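Local coordinates for agmatine ureohydrolase (Thermoplasma volcanium GSS1, PDB 3PZL), which probably hydrolyses agmatine to putrescine and urea, as a manganese-dependent member of the arginase family with two metal ions per subunit, at residues I25-N30 with L289-I294; F203-N208 with F247-T252. All coordinates share one frame; numbering follows the deposited sequence.

Contact 1 of 2, residues I25-N30 with L289-I294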
# COMPACT_ATOMS: atom_id res chain seq x y z
N ILE B 25 1.63 25.91 5.36
CA ILE B 25 0.20 25.98 5.52
C ILE B 25 -0.37 27.12 4.69
O ILE B 25 -0.01 28.28 4.87
CB ILE B 25 -0.18 26.12 6.98
CG1 ILE B 25 0.16 24.81 7.69
CG2 ILE B 25 -1.69 26.48 7.09
CD1 ILE B 25 -0.47 24.64 9.06
N ALA B 26 -1.27 26.79 3.79
CA ALA B 26 -1.66 27.72 2.74
C ALA B 26 -2.15 29.05 3.28
O ALA B 26 -2.02 30.07 2.62
CB ALA B 26 -2.68 27.10 1.83
N ASP B 27 -2.72 29.05 4.48
CA ASP B 27 -3.30 30.26 5.03
C ASP B 27 -2.33 30.98 5.93
O ASP B 27 -2.54 32.14 6.29
CB ASP B 27 -4.66 29.99 5.71
CG ASP B 27 -5.73 29.41 4.72
OD1 ASP B 27 -5.63 29.67 3.49
OD2 ASP B 27 -6.66 28.69 5.17
N ALA B 28 -1.23 30.32 6.28
CA ALA B 28 -0.20 30.96 7.11
C ALA B 28 0.53 32.03 6.30
O ALA B 28 1.68 31.84 5.88
CB ALA B 28 0.76 29.96 7.64
N VAL B 29 -0.15 33.16 6.10
CA VAL B 29 0.30 34.22 5.21
C VAL B 29 1.23 35.26 5.88
O VAL B 29 2.04 35.88 5.22
CB VAL B 29 -0.90 34.88 4.51
CG1 VAL B 29 -0.49 36.19 3.82
CG2 VAL B 29 -1.42 33.94 3.45
N ASN B 30 1.11 35.44 7.19
CA ASN B 30 1.84 36.51 7.85
C ASN B 30 3.19 36.07 8.36
O ASN B 30 3.41 34.88 8.58
CB ASN B 30 1.01 37.05 8.99
CG ASN B 30 -0.44 37.09 8.67
OD1 ASN B 30 -0.91 37.94 7.91
ND2 ASN B 30 -1.17 36.15 9.21
N LEU B 289 -8.90 19.76 12.51
CA LEU B 289 -8.83 20.10 13.94
C LEU B 289 -8.07 21.39 14.22
O LEU B 289 -8.37 22.11 15.17
CB LEU B 289 -8.20 18.95 14.71
CG LEU B 289 -9.11 17.75 14.96
CD1 LEU B 289 -8.30 16.66 15.63
CD2 LEU B 289 -10.37 18.11 15.78
N LEU B 290 -7.09 21.71 13.38
CA LEU B 290 -6.34 22.95 13.55
C LEU B 290 -7.15 24.14 13.04
O LEU B 290 -7.03 25.23 13.57
CB LEU B 290 -4.98 22.86 12.84
CG LEU B 290 -4.36 24.14 12.31
CD1 LEU B 290 -3.82 24.89 13.48
CD2 LEU B 290 -3.27 23.78 11.33
N GLN B 291 -7.96 23.92 12.02
CA GLN B 291 -8.82 24.97 11.53
C GLN B 291 -9.83 25.27 12.60
O GLN B 291 -10.09 26.43 12.92
CB GLN B 291 -9.55 24.54 10.26
CG GLN B 291 -8.72 24.64 9.00
CD GLN B 291 -9.57 24.76 7.76
OE1 GLN B 291 -10.64 24.13 7.63
NE2 GLN B 291 -9.12 25.59 6.83
N VAL B 292 -10.39 24.20 13.16
CA VAL B 292 -11.43 24.31 14.17
C VAL B 292 -10.96 25.11 15.40
O VAL B 292 -11.71 25.92 15.94
CB VAL B 292 -11.95 22.92 14.57
CG1 VAL B 292 -12.63 22.93 15.94
CG2 VAL B 292 -12.90 22.43 13.54
N PHE B 293 -9.74 24.89 15.84
CA PHE B 293 -9.24 25.65 16.96
C PHE B 293 -9.18 27.14 16.67
O PHE B 293 -9.73 27.95 17.42
CB PHE B 293 -7.88 25.15 17.36
CG PHE B 293 -7.20 26.00 18.36
CD1 PHE B 293 -7.38 25.77 19.71
CD2 PHE B 293 -6.39 27.03 17.97
CE1 PHE B 293 -6.73 26.55 20.64
CE2 PHE B 293 -5.75 27.82 18.91
CZ PHE B 293 -5.91 27.57 20.24
N ILE B 294 -8.52 27.50 15.57
CA ILE B 294 -8.36 28.90 15.22
C ILE B 294 -9.73 29.54 14.97
O ILE B 294 -10.05 30.57 15.57
CB ILE B 294 -7.39 29.10 14.00
CG1 ILE B 294 -5.97 28.68 14.36
CG2 ILE B 294 -7.37 30.51 13.51
CD1 ILE B 294 -5.06 28.65 13.20
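Ile25 and Leu290 make the main touch between the loop 25-30 and the helix 281-303. They meet tip to tip. The methyl CD1 of Ile25 lies 3.7 Å from CD2 of Leu290. The backbones stay far apart, with 10.8 Å between the CA atoms of Ile25 and Leu290, and the two side chains span the gap together. Ile25 reaches out because its chain is extended at the end, with CD1 anti to CA (chi2 -165°). Leu290 reaches back toward it, with CG roughly anti to the backbone N (chi1 151°). Both residues are buried. Leu290 also packs on Ile118 of strand 116-121.

Asp27 and Gln291 bring their polar ends close beside the apolar touch. Their ends approach without bonding: Asp27 OD2 is 4.3 Å from Gln291 NE2. Tyr65 joins them, since its OH is hydrogen-bonded to both of these atoms. The carboxylate is held at its other oxygen too, where OD1 pairs with Ser70 OG. The amide of Gln291 is similarly fixed, with NE2 also donating to the carbonyl of Glu69 and OE1 taking a bond from Lys288 NZ. These bonds satisfy the buried polar ends and would limit rotation of both flat groups.

The loop has its own order. A type I beta turn runs from Ile25 to Ala28, closed by Ala28 N to Ile25 O at 2.8 Å. It places the side chains of Ile25 and Asp27 both toward the helix.

The contact fits the three-layer alpha/beta fold of the arginase family. The C-terminal helix packs against the central parallel sheet, and an N-terminal turn beside the edge strand 84-90 packs against that helix.

Contact 2 of 2, residues F203-N208 with F247-T252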
# COMPACT_ATOMS: atom_id res chain seq x y z
N PHE B 203 -15.03 5.39 27.61
CA PHE B 203 -16.31 4.78 28.00
C PHE B 203 -17.20 5.73 28.78
O PHE B 203 -18.41 5.78 28.53
CB PHE B 203 -16.07 3.51 28.80
CG PHE B 203 -15.09 2.57 28.16
CD1 PHE B 203 -15.41 1.89 26.99
CD2 PHE B 203 -13.82 2.37 28.72
CE1 PHE B 203 -14.51 1.02 26.40
CE2 PHE B 203 -12.92 1.49 28.11
CZ PHE B 203 -13.28 0.83 26.96
N ASP B 204 -16.60 6.49 29.72
CA ASP B 204 -17.28 7.63 30.36
C ASP B 204 -17.95 8.54 29.32
O ASP B 204 -19.16 8.80 29.41
CB ASP B 204 -16.30 8.47 31.20
CG ASP B 204 -15.89 7.77 32.48
OD1 ASP B 204 -16.64 6.86 32.95
OD2 ASP B 204 -14.80 8.12 33.01
N VAL B 205 -17.16 9.00 28.35
CA VAL B 205 -17.67 9.89 27.33
C VAL B 205 -18.82 9.25 26.56
O VAL B 205 -19.87 9.87 26.38
CB VAL B 205 -16.56 10.28 26.33
CG1 VAL B 205 -17.10 11.21 25.28
CG2 VAL B 205 -15.42 10.93 27.05
N LYS B 206 -18.63 8.02 26.11
CA LYS B 206 -19.61 7.36 25.26
C LYS B 206 -20.91 7.17 26.06
O LYS B 206 -21.99 7.18 25.49
CB LYS B 206 -19.00 6.03 24.71
CG LYS B 206 -19.89 5.12 23.84
CD LYS B 206 -20.46 5.82 22.61
CE LYS B 206 -21.75 5.11 22.10
NZ LYS B 206 -22.88 6.14 21.78
N LYS B 207 -20.79 7.06 27.39
CA LYS B 207 -21.94 7.01 28.29
C LYS B 207 -22.62 8.36 28.68
O LYS B 207 -23.85 8.47 28.67
CB LYS B 207 -21.55 6.26 29.55
CG LYS B 207 -22.63 6.21 30.62
CD LYS B 207 -22.14 5.41 31.82
CE LYS B 207 -23.28 5.10 32.75
NZ LYS B 207 -22.73 4.19 33.77
N ASN B 208 -21.82 9.37 29.04
CA ASN B 208 -22.35 10.62 29.57
C ASN B 208 -22.29 11.79 28.61
O ASN B 208 -22.65 12.91 28.96
CB ASN B 208 -21.62 10.99 30.86
CG ASN B 208 -21.80 9.94 31.95
OD1 ASN B 208 -22.85 9.31 32.07
ND2 ASN B 208 -20.78 9.76 32.75
N PHE B 247 -12.27 1.37 20.41
CA PHE B 247 -13.27 1.92 21.36
C PHE B 247 -12.90 3.33 21.83
O PHE B 247 -12.92 3.62 23.04
CB PHE B 247 -13.46 1.03 22.61
CG PHE B 247 -13.36 -0.47 22.36
CD1 PHE B 247 -14.16 -1.10 21.41
CD2 PHE B 247 -12.49 -1.26 23.13
CE1 PHE B 247 -14.07 -2.46 21.20
CE2 PHE B 247 -12.39 -2.63 22.94
CZ PHE B 247 -13.18 -3.24 21.97
N GLY B 248 -12.53 4.20 20.89
CA GLY B 248 -12.03 5.53 21.23
C GLY B 248 -13.12 6.58 21.08
O GLY B 248 -14.29 6.25 20.92
N LEU B 249 -12.71 7.85 21.13
CA LEU B 249 -13.64 8.97 21.03
C LEU B 249 -13.98 9.21 19.58
O LEU B 249 -13.24 8.81 18.67
CB LEU B 249 -13.00 10.25 21.58
CG LEU B 249 -12.26 10.17 22.91
CD1 LEU B 249 -11.36 11.38 23.13
CD2 LEU B 249 -13.28 9.98 24.04
N ALA B 250 -15.11 9.89 19.36
CA ALA B 250 -15.52 10.24 18.01
C ALA B 250 -14.70 11.44 17.55
O ALA B 250 -14.29 12.25 18.36
CB ALA B 250 -17.02 10.53 17.98
N ASP B 251 -14.47 11.56 16.27
CA ASP B 251 -13.76 12.74 15.75
C ASP B 251 -14.51 14.01 16.16
O ASP B 251 -13.90 14.97 16.61
CB ASP B 251 -13.57 12.64 14.23
CG ASP B 251 -14.89 12.52 13.48
OD1 ASP B 251 -15.96 12.35 14.15
OD2 ASP B 251 -14.87 12.62 12.21
N THR B 252 -15.83 13.98 16.04
CA THR B 252 -16.68 15.04 16.59
C THR B 252 -16.51 15.33 18.09
O THR B 252 -16.74 16.45 18.53
CB THR B 252 -18.13 14.70 16.33
OG1 THR B 252 -18.35 13.30 16.63
CG2 THR B 252 -18.41 14.94 14.85
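The carbonyl oxygen of Phe247, a residue that packs on Phe203, is hydrogen-bonded to OG of Ser202. This ties the loop 247-250 to the start of helix 202-220. The touches between 203-208 and 247-252 themselves are apolar.

Phe203 CE1 lies 3.9 Å from Phe247 CB. The two side chains cross obliquely, with ring planes about 44° apart, and the rings do not stack. Phe203 gets there because CG is anti to the carbonyl carbon (chi1 -49°), which brings the far end of the ring nearer the loop.

Two residues further along the helix, Val205 and Leu249 cross at about a right angle. Leu249 CD2 sits 3.8 Å from Val205 CG2 and 4.0 Å from Val205 CB, so one methyl rests against the branch point of the valine. Leu249 is also held by backbone bonds to Gly232 and Asp234, and its side chain is about 10 Å from a bound manganese ion.

A second subunit packs against both phenylalanines: its Ser74 lies on Phe203 and its Arg255 on Phe247. The chemistry implies that 203-208 and 247-252 are joined by apolar packing alone, while polar bonds to Ser202, Gly232 and Asp234 probably help to hold the loop.

How the contacts relate
All the touching residues of contact 1 are buried, whereas in contact 2 Phe203 remains partly exposed. Their centres are about 26 Å apart and they do not touch. Along the chain, contact 2 is nested inside the loop closed by contact 1. The helices link them: Leu289 and Val292 pack on Ile258 of helix 251-261, which begins in the second segment of contact 2. Contact 1 lies away from the metal site and pairs an apolar touch with a buried polar network within one subunit. Contact 2 is apolar across its segments, lies nearer the manganese ions and has neighbouring subunits around it.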